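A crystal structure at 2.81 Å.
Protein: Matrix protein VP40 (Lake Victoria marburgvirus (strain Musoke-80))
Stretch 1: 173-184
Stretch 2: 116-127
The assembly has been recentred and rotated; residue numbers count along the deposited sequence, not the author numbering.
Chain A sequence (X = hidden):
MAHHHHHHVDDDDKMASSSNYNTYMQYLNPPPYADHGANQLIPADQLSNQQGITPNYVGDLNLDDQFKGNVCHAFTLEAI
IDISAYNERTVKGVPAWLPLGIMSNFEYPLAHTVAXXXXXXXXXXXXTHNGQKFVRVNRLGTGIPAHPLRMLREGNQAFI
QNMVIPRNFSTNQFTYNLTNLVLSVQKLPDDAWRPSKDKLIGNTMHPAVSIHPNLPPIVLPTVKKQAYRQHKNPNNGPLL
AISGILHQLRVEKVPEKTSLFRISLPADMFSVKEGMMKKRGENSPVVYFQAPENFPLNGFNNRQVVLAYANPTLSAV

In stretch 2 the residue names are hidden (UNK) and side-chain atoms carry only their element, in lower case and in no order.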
# COMPACT_ATOMS: atom_id res chain seq x y z
N GLN A 173 -20.65 -27.22 -8.25
CA GLN A 173 -20.27 -28.02 -7.07
C GLN A 173 -18.82 -27.74 -6.62
O GLN A 173 -18.13 -28.62 -6.10
CB GLN A 173 -20.45 -29.51 -7.39
CG GLN A 173 -19.34 -30.18 -8.21
CD GLN A 173 -19.53 -30.16 -9.72
OE1 GLN A 173 -19.01 -31.04 -10.39
NE2 GLN A 173 -20.24 -29.17 -10.25
N PHE A 174 -18.37 -26.51 -6.83
CA PHE A 174 -16.96 -26.13 -6.73
C PHE A 174 -16.74 -25.05 -5.66
O PHE A 174 -17.54 -24.14 -5.52
CB PHE A 174 -16.52 -25.61 -8.09
CG PHE A 174 -16.32 -26.68 -9.13
CD1 PHE A 174 -15.16 -27.46 -9.12
CD2 PHE A 174 -17.26 -26.91 -10.14
CE1 PHE A 174 -14.95 -28.43 -10.09
CE2 PHE A 174 -17.05 -27.90 -11.10
CZ PHE A 174 -15.89 -28.66 -11.08
N THR A 175 -15.65 -25.17 -4.90
CA THR A 175 -15.27 -24.14 -3.91
C THR A 175 -13.97 -23.45 -4.30
O THR A 175 -13.11 -23.99 -4.99
CB THR A 175 -15.09 -24.72 -2.50
OG1 THR A 175 -13.82 -25.37 -2.42
CG2 THR A 175 -16.21 -25.72 -2.18
N TYR A 176 -13.80 -22.25 -3.80
CA TYR A 176 -12.79 -21.37 -4.30
C TYR A 176 -11.89 -20.87 -3.18
O TYR A 176 -12.31 -20.78 -2.02
CB TYR A 176 -13.50 -20.16 -4.91
CG TYR A 176 -14.58 -20.53 -5.89
CD1 TYR A 176 -14.32 -21.37 -6.94
CD2 TYR A 176 -15.87 -20.01 -5.77
CE1 TYR A 176 -15.28 -21.72 -7.85
CE2 TYR A 176 -16.85 -20.35 -6.68
CZ TYR A 176 -16.54 -21.21 -7.72
OH TYR A 176 -17.50 -21.56 -8.65
N ASN A 177 -10.65 -20.55 -3.52
CA ASN A 177 -9.91 -19.64 -2.65
C ASN A 177 -8.75 -18.91 -3.29
O ASN A 177 -8.18 -19.31 -4.30
CB ASN A 177 -9.45 -20.30 -1.36
CG ASN A 177 -9.01 -21.71 -1.57
OD1 ASN A 177 -9.40 -22.38 -2.53
ND2 ASN A 177 -8.19 -22.20 -0.64
N LEU A 178 -8.39 -17.83 -2.64
CA LEU A 178 -7.40 -16.94 -3.19
C LEU A 178 -6.00 -17.46 -2.98
O LEU A 178 -5.62 -17.75 -1.88
CB LEU A 178 -7.53 -15.57 -2.53
CG LEU A 178 -8.72 -14.73 -2.93
CD1 LEU A 178 -8.64 -13.41 -2.18
CD2 LEU A 178 -8.69 -14.52 -4.43
N THR A 179 -5.24 -17.54 -4.05
CA THR A 179 -3.86 -17.97 -3.99
C THR A 179 -2.94 -16.75 -4.05
O THR A 179 -1.88 -16.71 -3.43
CB THR A 179 -3.58 -18.93 -5.16
OG1 THR A 179 -4.01 -20.23 -4.78
CG2 THR A 179 -2.10 -18.97 -5.56
N ASN A 180 -3.37 -15.77 -4.82
CA ASN A 180 -2.57 -14.61 -5.08
C ASN A 180 -3.44 -13.39 -5.35
O ASN A 180 -4.49 -13.49 -5.99
CB ASN A 180 -1.70 -14.89 -6.28
CG ASN A 180 -0.60 -13.87 -6.42
OD1 ASN A 180 0.45 -14.01 -5.79
ND2 ASN A 180 -0.82 -12.85 -7.25
N LEU A 181 -3.00 -12.24 -4.90
CA LEU A 181 -3.79 -11.04 -5.07
C LEU A 181 -2.94 -9.83 -5.45
O LEU A 181 -1.89 -9.58 -4.86
CB LEU A 181 -4.54 -10.80 -3.78
CG LEU A 181 -5.89 -10.10 -3.88
CD1 LEU A 181 -6.86 -10.78 -4.83
CD2 LEU A 181 -6.48 -10.01 -2.47
N VAL A 182 -3.35 -9.12 -6.48
CA VAL A 182 -2.67 -7.90 -6.88
C VAL A 182 -3.69 -6.75 -6.97
O VAL A 182 -4.75 -6.90 -7.58
CB VAL A 182 -1.96 -8.04 -8.24
CG1 VAL A 182 -1.47 -6.68 -8.74
CG2 VAL A 182 -0.80 -8.99 -8.15
N LEU A 183 -3.37 -5.62 -6.33
CA LEU A 183 -4.16 -4.41 -6.43
C LEU A 183 -3.62 -3.49 -7.51
O LEU A 183 -2.53 -2.92 -7.36
CB LEU A 183 -4.12 -3.66 -5.13
CG LEU A 183 -4.78 -2.28 -5.19
CD1 LEU A 183 -6.30 -2.38 -5.28
CD2 LEU A 183 -4.36 -1.48 -3.97
N SER A 184 -4.40 -3.35 -8.59
CA SER A 184 -4.08 -2.41 -9.67
C SER A 184 -4.69 -1.05 -9.40
O SER A 184 -5.88 -0.96 -9.08
CB SER A 184 -4.61 -2.92 -11.00
OG SER A 184 -4.20 -2.03 -12.02
N UNK A 116 -5.04 1.38 3.18
CA UNK A 116 -6.11 0.53 3.68
C UNK A 116 -6.29 -0.70 2.77
O UNK A 116 -6.56 -1.81 3.23
c UNK A 116 -7.39 1.32 3.77
N UNK A 117 -6.13 -0.50 1.47
CA UNK A 117 -6.38 -1.56 0.52
C UNK A 117 -5.24 -2.56 0.58
O UNK A 117 -5.47 -3.75 0.72
c UNK A 117 -9.02 -1.53 -1.24
c UNK A 117 -7.96 0.30 -2.56
c UNK A 117 -6.56 -0.99 -0.90
c UNK A 117 -7.96 -0.43 -1.23
N UNK A 118 -4.01 -2.07 0.54
CA UNK A 118 -2.85 -2.95 0.53
C UNK A 118 -2.54 -3.56 1.90
O UNK A 118 -1.79 -4.53 1.97
c UNK A 118 -1.73 -1.74 -1.44
c UNK A 118 -1.64 -2.19 0.01
c UNK A 118 -1.67 -2.94 -2.38
c UNK A 118 -0.62 -0.76 -1.77
N UNK A 119 -3.09 -3.03 2.99
CA UNK A 119 -2.89 -3.69 4.28
C UNK A 119 -3.95 -4.76 4.56
O UNK A 119 -3.77 -5.55 5.48
o UNK A 119 -3.88 -1.77 5.44
c UNK A 119 -2.78 -2.69 5.45
c UNK A 119 -1.46 -1.94 5.37
N UNK A 120 -5.02 -4.81 3.77
CA UNK A 120 -6.10 -5.74 4.03
C UNK A 120 -5.76 -7.19 3.71
O UNK A 120 -5.03 -7.48 2.75
N UNK A 121 -6.28 -8.10 4.53
CA UNK A 121 -6.28 -9.53 4.25
C UNK A 121 -7.60 -9.89 3.61
O UNK A 121 -8.67 -9.63 4.19
o UNK A 121 -4.75 -10.55 5.82
c UNK A 121 -6.12 -10.32 5.53
N UNK A 122 -7.56 -10.54 2.45
CA UNK A 122 -8.76 -10.91 1.73
C UNK A 122 -9.08 -12.41 1.64
O UNK A 122 -8.19 -13.26 1.62
c UNK A 122 -9.43 -6.57 0.28
c UNK A 122 -7.08 -6.89 0.53
o UNK A 122 -7.95 -4.69 0.45
c UNK A 122 -7.27 -8.26 0.51
c UNK A 122 -9.62 -7.94 0.26
c UNK A 122 -8.72 -10.30 0.34
c UNK A 122 -8.16 -6.05 0.43
c UNK A 122 -8.53 -8.81 0.36
N UNK A 123 -10.37 -12.70 1.55
CA UNK A 123 -10.94 -14.03 1.45
C UNK A 123 -11.98 -14.04 0.37
O UNK A 123 -12.55 -13.01 0.05
o UNK A 123 -10.54 -14.80 3.67
c UNK A 123 -11.58 -14.36 2.81
c UNK A 123 -12.62 -15.45 2.79
N UNK A 124 -12.21 -15.21 -0.21
CA UNK A 124 -13.30 -15.37 -1.18
C UNK A 124 -14.33 -16.36 -0.65
O UNK A 124 -13.97 -17.39 -0.08
c UNK A 124 -13.11 -15.52 -5.05
c UNK A 124 -13.70 -15.35 -3.66
c UNK A 124 -12.75 -15.79 -2.57
c UNK A 124 -12.53 -17.28 -2.65
N UNK A 125 -15.61 -16.04 -0.80
CA UNK A 125 -16.70 -16.91 -0.40
C UNK A 125 -17.73 -16.92 -1.51
O UNK A 125 -17.63 -16.18 -2.47
c UNK A 125 -17.37 -16.43 0.90
o UNK A 125 -17.61 -15.02 0.81
c UNK A 125 -16.50 -16.72 2.10
N UNK A 126 -18.72 -17.79 -1.37
CA UNK A 126 -19.78 -17.93 -2.35
C UNK A 126 -21.10 -17.73 -1.68
O UNK A 126 -21.26 -18.07 -0.52
c UNK A 126 -18.50 -19.74 -3.64
c UNK A 126 -18.45 -21.24 -3.84
n UNK A 126 -19.35 -21.77 -4.68
c UNK A 126 -19.77 -19.33 -2.92
o UNK A 126 -17.62 -21.92 -3.23
N UNK A 127 -22.07 -17.23 -2.42
CA UNK A 127 -23.46 -17.26 -1.96
C UNK A 127 -24.45 -17.16 -3.13
O UNK A 127 -24.09 -16.72 -4.22
c UNK A 127 -24.62 -12.77 -2.31
c UNK A 127 -22.24 -12.99 -2.33
c UNK A 127 -23.70 -16.15 -0.93
c UNK A 127 -24.71 -14.04 -1.76
c UNK A 127 -23.37 -12.24 -2.60
c UNK A 127 -23.58 -14.79 -1.49
c UNK A 127 -22.35 -14.26 -1.79

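Position 116 carries one side-chain carbon, with nothing of stretch 1 in reach; a lone CB defines Ala116. Position 117 has four carbons forked at the second, and its CB lies 3.8 Å from Leu183 CD2: Leu117. Position 118 repeats that fork. Its CA-to-CB bond points sideways, yet the end of the side chain comes nearer, and one terminal carbon lies 3.4 Å from CD2 of Leu183. This is Leu118, the terminal carbon being CD2.

At position 119 one carbon carries an oxygen and a carbon, which makes it Thr119, out of reach of stretch 1. Position 120 has no side-chain atoms and is Gly120; its backbone N donates to Leu117 O at 3.3 Å. Position 121 shows one carbon followed by one oxygen, hence Ser121, with CB directed away from stretch 1.

Position 122 has one carbon, then a six-carbon ring bearing an oxygen. A ring carbon lies 3.5 Å from Leu181 CD2, an oblique approach, and CB lies 4.0 Å from Leu178 CD1. This is Tyr122, the ring carbon being CD1. Tyr122 OH donates to Leu117 O at 2.7 Å, tying the strand's first residue back to the helix. An ideal CB on Gly120 would lie 2.9 Å from Tyr122 OH, so the bare glycine leaves room for this hydroxyl.

Position 123 again has one carbon carrying an oxygen and a carbon, but its CA-to-CB bond points away: Thr123. Position 124 has four carbons forked at the first, one arm two carbons long. The one-carbon arm lies 3.5 Å from Asn177 CA and 3.8 Å from Tyr176 CB, while CB is 4.2 Å from Leu178 CG: Ile124. Position 125, with the threonine pattern and CB pointing away, is Thr125.

Position 126 has three carbons, the third carrying an oxygen and a nitrogen. The third carbon sits 3.4 Å from Tyr176 CE2, and the nitrogen 3.1 Å from Phe174 O; the terminal amide gives Gln126. Its NE2 donates weakly to Phe174 O, with an N-H...O angle of 127°. Position 127 has one carbon and an unsubstituted six-carbon ring, Phe127, out of reach.

The contact works mainly by apolar packing. The strand beginning at 176 and strand 122-127 run nearly antiparallel at 168°, with axes approaching to 5.8 Å, but no backbone hydrogen bond joins them. Alternation along 122-127 directs Tyr122, Ile124 and Gln126 inward. Beyond the corner at 179, Leu181 and Leu183 extend the packing to Tyr122 and the helix. Together the stretches bury 556 Å², Gln126 supplying the sole hydrogen bond.

Stretch 2 (116-127) ALLTGSYTITQF
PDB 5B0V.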